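Local coordinates for calcium uptake protein 3, mitochondrial (Homo sapiens, PDB 6AGI) that senses calcium through its EF-hands and, as a disulfide-linked heterodimer with MICU1, regulates the mitochondrial calcium uniporter in the central nervous system and skeletal muscle, at residues Phe114-Asn119 with Lys124-Val129; Val214-Lys219 with Ala223-Glu228; Ile109-Phe114 with Glu228-Phe233. All coordinates share one frame; numbering follows the deposited sequence.

Contact 1: Phe114-Asn119 with Lys124-Val129. With CA (calcium ion), chain F.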
# COMPACT_ATOMS: atom_id res chain seq x y z
N PHE B 114 13.08 13.22 4.72
CA PHE B 114 13.57 14.34 5.51
C PHE B 114 14.92 14.87 5.02
O PHE B 114 15.14 16.08 5.00
CB PHE B 114 13.67 13.92 6.97
CG PHE B 114 12.44 14.17 7.78
CD1 PHE B 114 12.17 15.45 8.26
CD2 PHE B 114 11.56 13.14 8.09
CE1 PHE B 114 11.04 15.69 9.03
CE2 PHE B 114 10.43 13.36 8.85
CZ PHE B 114 10.16 14.63 9.32
N ASP B 115 15.83 13.99 4.60
CA ASP B 115 17.22 14.37 4.32
C ASP B 115 17.27 14.99 2.92
O ASP B 115 17.77 14.42 1.93
CB ASP B 115 18.13 13.15 4.48
CG ASP B 115 19.62 13.48 4.35
OD1 ASP B 115 20.06 14.66 4.61
OD2 ASP B 115 20.36 12.51 4.04
N THR B 116 16.77 16.22 2.86
CA THR B 116 16.76 17.03 1.64
C THR B 116 18.11 17.03 0.92
O THR B 116 18.13 17.09 -0.31
CB THR B 116 16.34 18.47 1.95
OG1 THR B 116 17.31 19.08 2.82
CG2 THR B 116 15.00 18.47 2.66
N ASP B 117 19.25 16.97 1.65
CA ASP B 117 20.58 17.13 1.03
C ASP B 117 21.42 15.86 0.92
O ASP B 117 22.53 15.93 0.37
CB ASP B 117 21.43 18.17 1.77
CG ASP B 117 21.49 17.93 3.25
OD1 ASP B 117 20.49 18.22 3.93
OD2 ASP B 117 22.50 17.38 3.73
N GLY B 118 21.01 14.74 1.48
CA GLY B 118 21.72 13.51 1.19
C GLY B 118 22.92 13.21 2.06
O GLY B 118 23.55 12.16 1.86
N ASN B 119 23.26 14.07 3.02
CA ASN B 119 24.37 13.74 3.91
C ASN B 119 24.06 12.60 4.87
O ASN B 119 24.95 12.24 5.65
CB ASN B 119 24.78 14.96 4.72
CG ASN B 119 23.66 15.46 5.60
OD1 ASN B 119 22.57 14.87 5.63
ND2 ASN B 119 23.92 16.54 6.34
N LYS B 124 18.18 19.94 12.61
CA LYS B 124 16.99 20.57 13.17
C LYS B 124 16.23 21.35 12.10
O LYS B 124 15.00 21.44 12.15
CB LYS B 124 17.38 21.50 14.33
CG LYS B 124 16.20 22.10 15.10
CD LYS B 124 16.76 22.90 16.27
CE LYS B 124 15.77 23.84 16.94
NZ LYS B 124 16.44 24.43 18.14
N LYS B 125 16.94 21.91 11.12
CA LYS B 125 16.32 22.81 10.16
C LYS B 125 15.58 22.02 9.08
O LYS B 125 14.43 22.35 8.73
CB LYS B 125 17.40 23.72 9.55
CG LYS B 125 16.97 24.66 8.43
CD LYS B 125 17.88 24.52 7.21
CE LYS B 125 17.36 23.51 6.20
NZ LYS B 125 18.43 23.03 5.27
N GLU B 126 16.19 20.90 8.65
CA GLU B 126 15.47 19.90 7.87
C GLU B 126 14.20 19.44 8.58
O GLU B 126 13.11 19.43 8.00
CB GLU B 126 16.36 18.70 7.58
CG GLU B 126 17.18 18.84 6.34
CD GLU B 126 18.19 17.73 6.18
OE1 GLU B 126 18.75 17.28 7.20
OE2 GLU B 126 18.40 17.28 5.04
N PHE B 127 14.34 19.04 9.84
CA PHE B 127 13.18 18.57 10.58
C PHE B 127 12.11 19.65 10.69
O PHE B 127 10.93 19.32 10.76
CB PHE B 127 13.60 18.07 11.97
CG PHE B 127 12.50 17.38 12.71
CD1 PHE B 127 11.63 18.08 13.54
CD2 PHE B 127 12.29 16.02 12.52
CE1 PHE B 127 10.61 17.43 14.21
CE2 PHE B 127 11.25 15.37 13.17
CZ PHE B 127 10.42 16.08 14.02
N LEU B 128 12.50 20.92 10.72
CA LEU B 128 11.52 21.99 10.91
C LEU B 128 10.78 22.38 9.63
O LEU B 128 9.66 22.93 9.71
CB LEU B 128 12.21 23.21 11.55
CG LEU B 128 12.20 23.12 13.09
CD1 LEU B 128 13.01 24.21 13.74
CD2 LEU B 128 10.75 23.15 13.64
N VAL B 129 11.36 22.09 8.45
CA VAL B 129 10.70 22.54 7.22
C VAL B 129 9.26 22.05 7.13
O VAL B 129 8.42 22.70 6.50
CB VAL B 129 11.46 22.09 5.96
CG1 VAL B 129 12.91 22.49 6.07
CG2 VAL B 129 11.27 20.58 5.72
CA CA F . 20.87 16.59 6.13
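Glu126 meets Asp115 and Asp117 of the loop around a calcium ion, which it grips with both carboxylate oxygens, OE1 at 2.5 Å and OE2 at 2.8 Å. Its chain is extended beyond CG, which carries the carboxylate clear of helix 124-138 and in among the ligands of the loop. Asp115 OD1 (2.6 Å from the calcium) and Asn119 OD1 (2.5 Å) bind the same ion, as does Asp117 OD1. The backbone O of Met121 completes the set, giving the bidentate glutamate and oxygen cage of an EF-hand, here the first one of the protein. Thr116 OG1 donates to the lone pair of Glu126 OE2 that faces away from OE1 (3.1 Å), while Asp123 N binds OE1; each oxygen of the glutamate therefore has a hydrogen bond besides the metal. Asp115 OD2 is held by Glu120 N.

The apolar part of the contact is tightly packed and buried: the rings of Phe114 and Phe127 lie almost parallel, planes 6° apart, but are slid so far that they barely overlap, with CE1 of Phe114 meeting CD2 of Phe127 at 3.7 Å. The loop side faces solvent: Thr116, Asp117 and Asn119 are exposed, although the last two are fixed by the calcium, and Lys125 lies loosely beside them, its NZ 5.4 Å from Asp117 OD1, too far for a salt bridge.

Contact 2: Val214-Lys219 with Ala223-Glu228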
# COMPACT_ATOMS: atom_id res chain seq x y z
N VAL B 214 14.18 19.06 21.27
CA VAL B 214 15.33 18.98 22.17
C VAL B 214 15.85 17.54 22.27
O VAL B 214 17.07 17.30 22.32
CB VAL B 214 14.94 19.54 23.55
CG1 VAL B 214 16.08 19.41 24.52
CG2 VAL B 214 14.61 21.01 23.40
N HIS B 215 14.95 16.57 22.31
CA HIS B 215 15.36 15.18 22.36
C HIS B 215 16.22 14.82 21.15
O HIS B 215 17.22 14.11 21.28
CB HIS B 215 14.13 14.29 22.45
CG HIS B 215 14.43 12.83 22.41
ND1 HIS B 215 14.84 12.13 23.52
CD2 HIS B 215 14.37 11.92 21.41
CE1 HIS B 215 15.03 10.86 23.21
NE2 HIS B 215 14.75 10.71 21.93
N PHE B 216 15.85 15.33 19.96
CA PHE B 216 16.51 15.00 18.70
C PHE B 216 17.79 15.79 18.50
O PHE B 216 18.84 15.21 18.17
CB PHE B 216 15.58 15.25 17.51
CG PHE B 216 14.55 14.17 17.32
CD1 PHE B 216 14.78 12.88 17.77
CD2 PHE B 216 13.35 14.46 16.70
CE1 PHE B 216 13.82 11.88 17.58
CE2 PHE B 216 12.39 13.47 16.52
CZ PHE B 216 12.63 12.17 16.95
N PHE B 217 17.73 17.12 18.65
CA PHE B 217 18.85 17.98 18.29
C PHE B 217 19.45 18.72 19.48
O PHE B 217 20.18 19.70 19.28
CB PHE B 217 18.42 18.98 17.23
CG PHE B 217 17.54 18.37 16.19
CD1 PHE B 217 18.08 17.55 15.20
CD2 PHE B 217 16.17 18.59 16.20
CE1 PHE B 217 17.27 16.98 14.24
CE2 PHE B 217 15.37 18.01 15.25
CZ PHE B 217 15.93 17.20 14.27
N GLY B 218 19.15 18.31 20.71
CA GLY B 218 19.79 18.92 21.85
C GLY B 218 19.22 20.27 22.21
O GLY B 218 18.33 20.82 21.54
N LYS B 219 19.77 20.83 23.29
CA LYS B 219 19.25 22.09 23.82
C LYS B 219 19.69 23.27 22.97
O LYS B 219 19.00 24.30 22.92
CB LYS B 219 19.70 22.29 25.26
CG LYS B 219 18.86 21.55 26.31
CD LYS B 219 19.22 20.06 26.39
CE LYS B 219 18.56 19.37 27.59
NZ LYS B 219 18.76 17.88 27.56
N ALA B 223 22.75 19.24 17.25
CA ALA B 223 22.98 17.81 17.04
C ALA B 223 22.24 17.34 15.79
O ALA B 223 21.24 17.93 15.37
CB ALA B 223 22.52 17.00 18.25
N GLU B 224 22.69 16.20 15.24
CA GLU B 224 22.07 15.67 14.03
C GLU B 224 21.69 14.21 14.21
O GLU B 224 22.23 13.51 15.07
CB GLU B 224 22.99 15.81 12.80
CG GLU B 224 23.41 17.23 12.45
CD GLU B 224 24.91 17.41 12.56
OE1 GLU B 224 25.64 16.38 12.59
OE2 GLU B 224 25.37 18.58 12.61
N LEU B 225 20.73 13.78 13.38
CA LEU B 225 20.06 12.49 13.48
C LEU B 225 20.44 11.61 12.30
O LEU B 225 20.19 11.99 11.14
CB LEU B 225 18.55 12.67 13.51
CG LEU B 225 17.80 12.83 14.82
CD1 LEU B 225 16.31 12.80 14.49
CD2 LEU B 225 18.15 11.68 15.75
N ASN B 226 21.04 10.45 12.57
CA ASN B 226 21.31 9.48 11.52
C ASN B 226 20.11 8.54 11.37
O ASN B 226 19.16 8.58 12.15
CB ASN B 226 22.60 8.71 11.82
CG ASN B 226 22.47 7.80 13.05
OD1 ASN B 226 21.48 7.86 13.79
ND2 ASN B 226 23.48 6.99 13.28
N PHE B 227 20.16 7.66 10.36
CA PHE B 227 19.05 6.74 10.13
C PHE B 227 18.81 5.81 11.32
O PHE B 227 17.67 5.45 11.63
CB PHE B 227 19.30 5.90 8.89
CG PHE B 227 18.24 4.91 8.64
CD1 PHE B 227 16.89 5.27 8.71
CD2 PHE B 227 18.57 3.58 8.39
CE1 PHE B 227 15.89 4.31 8.49
CE2 PHE B 227 17.60 2.62 8.18
CZ PHE B 227 16.26 2.98 8.23
N GLU B 228 19.88 5.39 11.99
CA GLU B 228 19.73 4.39 13.03
C GLU B 228 18.94 4.95 14.23
O GLU B 228 18.03 4.29 14.74
CB GLU B 228 21.11 3.86 13.41
CG GLU B 228 21.76 3.02 12.26
CD GLU B 228 22.56 3.84 11.19
OE1 GLU B 228 23.02 4.96 11.48
OE2 GLU B 228 22.73 3.33 10.05
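Leu225 lays its CD1 methyl over one face of the Phe216 ring, 3.8 Å from the ring centroid and 22° off the ring normal, a CH-pi contact. The methyl is displaced toward the CG and CD1 side of the ring, where CG of Phe216 is 3.6 Å from CD1 of Leu225. In Phe216 the ring stands opposite the carbonyl carbon and beside the backbone N (chi1 -78°), a turn that presents its face to the incoming leucine. Phe233 meets the same ring edge-to-face from helix 227-250.

Phe217 is turned in the same general sense (chi1 -41°), yet its ring does a different job. One face is covered by CB of its neighbour Phe216, which sits over the ring centre, while the edge points at the Ala223 backbone, with CD1 of Phe217 3.2 Å from Ala223 O and that oxygen near the ring plane. Leu225 CG touches Phe217 CE1 more loosely, at 4.2 Å, leaving the leucine in contact with both aromatic side chains. A serine in place of Phe216 would probably leave the Leu225 methyl without its aromatic face, take away the ring that Phe233 meets edge-to-face and open a gap next to Leu225.

A weak backbone bond from Ala223 N to Phe217 O (3.3 Å) closes the connecting loop, next to Gly218, whose phi is positive. Farther on, Asn226 caps helix 227-250 by accepting from Asp229 N through OD1. Helix, loop and helix, with Leu225 joined by backbone hydrogen bonds to Val122 of the first calcium loop, resemble the partner half of an EF-hand pair.

Contact 3: Ile109-Phe114 with Glu228-Phe233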
# COMPACT_ATOMS: atom_id res chain seq x y z
N ILE B 109 11.89 5.19 4.18
CA ILE B 109 11.28 6.16 3.27
C ILE B 109 11.11 7.52 3.96
O ILE B 109 11.34 8.57 3.36
CB ILE B 109 9.94 5.63 2.71
CG1 ILE B 109 10.16 4.49 1.73
CG2 ILE B 109 9.16 6.73 1.97
CD1 ILE B 109 8.91 3.58 1.58
N ALA B 110 10.76 7.51 5.25
CA ALA B 110 10.53 8.75 5.98
C ALA B 110 11.83 9.53 6.19
O ALA B 110 11.91 10.73 5.87
CB ALA B 110 9.87 8.44 7.32
N PHE B 111 12.87 8.85 6.70
CA PHE B 111 14.19 9.45 6.84
C PHE B 111 14.67 10.10 5.54
O PHE B 111 15.14 11.26 5.54
CB PHE B 111 15.20 8.39 7.29
CG PHE B 111 16.57 8.94 7.53
CD1 PHE B 111 16.89 9.54 8.73
CD2 PHE B 111 17.53 8.88 6.53
CE1 PHE B 111 18.16 10.07 8.95
CE2 PHE B 111 18.80 9.41 6.74
CZ PHE B 111 19.11 10.01 7.96
N ASN B 112 14.57 9.36 4.43
CA ASN B 112 14.97 9.94 3.15
C ASN B 112 14.07 11.10 2.76
O ASN B 112 14.55 12.10 2.21
CB ASN B 112 14.97 8.87 2.07
CG ASN B 112 16.16 7.97 2.18
OD1 ASN B 112 17.16 8.34 2.80
ND2 ASN B 112 16.07 6.76 1.59
N MET B 113 12.78 11.04 3.08
CA MET B 113 11.96 12.20 2.80
C MET B 113 12.41 13.42 3.59
O MET B 113 12.17 14.55 3.15
CB MET B 113 10.48 11.91 3.09
CG MET B 113 9.77 11.17 1.96
SD MET B 113 9.75 12.14 0.48
CE MET B 113 8.20 13.00 0.76
N PHE B 114 13.08 13.22 4.72
CA PHE B 114 13.57 14.34 5.51
C PHE B 114 14.92 14.87 5.02
O PHE B 114 15.14 16.08 5.00
CB PHE B 114 13.67 13.92 6.97
CG PHE B 114 12.44 14.17 7.78
CD1 PHE B 114 12.17 15.45 8.26
CD2 PHE B 114 11.56 13.14 8.09
CE1 PHE B 114 11.04 15.69 9.03
CE2 PHE B 114 10.43 13.36 8.85
CZ PHE B 114 10.16 14.63 9.32
N GLU B 228 19.88 5.39 11.99
CA GLU B 228 19.73 4.39 13.03
C GLU B 228 18.94 4.95 14.23
O GLU B 228 18.03 4.29 14.74
CB GLU B 228 21.11 3.86 13.41
CG GLU B 228 21.76 3.02 12.26
CD GLU B 228 22.56 3.84 11.19
OE1 GLU B 228 23.02 4.96 11.48
OE2 GLU B 228 22.73 3.33 10.05
N ASP B 229 19.23 6.19 14.65
CA ASP B 229 18.44 6.76 15.75
C ASP B 229 16.99 6.99 15.35
O ASP B 229 16.07 6.72 16.14
CB ASP B 229 19.02 8.08 16.26
CG ASP B 229 20.50 7.99 16.58
OD1 ASP B 229 20.89 7.04 17.29
OD2 ASP B 229 21.25 8.93 16.22
N PHE B 230 16.75 7.46 14.13
CA PHE B 230 15.40 7.67 13.61
C PHE B 230 14.59 6.38 13.65
O PHE B 230 13.47 6.34 14.17
CB PHE B 230 15.57 8.18 12.18
CG PHE B 230 14.42 8.96 11.62
CD1 PHE B 230 14.19 10.27 12.03
CD2 PHE B 230 13.66 8.42 10.59
CE1 PHE B 230 13.15 11.01 11.47
CE2 PHE B 230 12.63 9.15 10.03
CZ PHE B 230 12.37 10.45 10.47
N TYR B 231 15.17 5.30 13.10
CA TYR B 231 14.56 3.99 13.16
C TYR B 231 14.26 3.60 14.59
O TYR B 231 13.20 3.04 14.89
CB TYR B 231 15.49 2.96 12.51
CG TYR B 231 14.90 1.57 12.36
CD1 TYR B 231 14.74 0.73 13.45
CD2 TYR B 231 14.54 1.10 11.12
CE1 TYR B 231 14.21 -0.54 13.30
CE2 TYR B 231 13.99 -0.18 10.96
CZ TYR B 231 13.84 -0.99 12.07
OH TYR B 231 13.32 -2.24 11.95
N ARG B 232 15.20 3.86 15.50
CA ARG B 232 14.97 3.39 16.86
C ARG B 232 13.86 4.18 17.53
O ARG B 232 13.08 3.61 18.31
CB ARG B 232 16.26 3.44 17.66
CG ARG B 232 17.26 2.41 17.23
CD ARG B 232 18.41 2.27 18.20
NE ARG B 232 19.39 3.34 18.03
CZ ARG B 232 20.60 3.15 17.51
NH1 ARG B 232 20.95 1.94 17.07
NH2 ARG B 232 21.44 4.17 17.38
N PHE B 233 13.75 5.48 17.25
CA PHE B 233 12.65 6.26 17.80
C PHE B 233 11.31 5.73 17.31
O PHE B 233 10.39 5.53 18.12
CB PHE B 233 12.81 7.73 17.45
CG PHE B 233 11.67 8.56 17.97
CD1 PHE B 233 11.58 8.86 19.32
CD2 PHE B 233 10.68 9.01 17.12
CE1 PHE B 233 10.53 9.61 19.81
CE2 PHE B 233 9.62 9.76 17.61
CZ PHE B 233 9.54 10.07 18.95
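Phe230 packs its ring against helix 104-114, on Ala110, Phe111 and Phe114, all buried. The aromatic contacts come first. Phe111 turns its edge to one face of Phe230 in a T-shaped pair, centroids 5.5 Å apart and planes at 69°. Phe111 CD1 lies over that face, 3.8 Å from CG of Phe230. Phe114 also stands steeply to the Phe230 ring, but this pair is oblique, with CD2 of Phe114 3.7 Å from CZ of Phe230.

Plain apolar contacts fill in around the rings. Ala110 CB sits at the rim of Phe230, in the ring plane and 3.9 Å from CE2, while CB of Phe111 touches Phe230 CD2 at 3.6 Å. In Phe230, CG is anti to the backbone N (chi1 -157°), and this sends the ring out from its helix onto the Ala110-Phe111 backbone. No hydrogen bond crosses between the two helices; the polar pair here, Arg232 NH2 with Asp229 OD1, is a salt bridge along one helix.

The segment axes stay 10.3 Å apart and run at 129° to each other, a spacing that leaves room for a whole phenylalanine ring. On helix 104-114, Met113 O accepts a hydrogen bond from Arg330 of the second subunit, so this helix packs on the core and also takes part in the subunit interface. Phe111, Phe114 and Phe230 make an aromatic cluster that packs the entering helix of the first EF-hand against the long helix 227-250, as helices do in the hydrophobic core of an EF-hand lobe.

From the N terminus, helix 104-114 supplies the first half of contact 3, and its last residue, Phe114, also opens contact 1. Contact 1 closes at once over the short calcium loop and is nested in the much longer loop that contact 3 will close. Contact 2 follows in series after contact 1, bridging a short loop between helices 211-217 and 227-250, and is likewise nested. Only with 228-233 does contact 3 close, 114 residues beyond Phe114. Phe217 packs on Phe127, contacts 2 and 3 share Glu228, and Phe111 abuts the backbone of Leu225 to Phe227. The three contacts thus join both helices of the first EF-hand to the helix-loop-helix beside it.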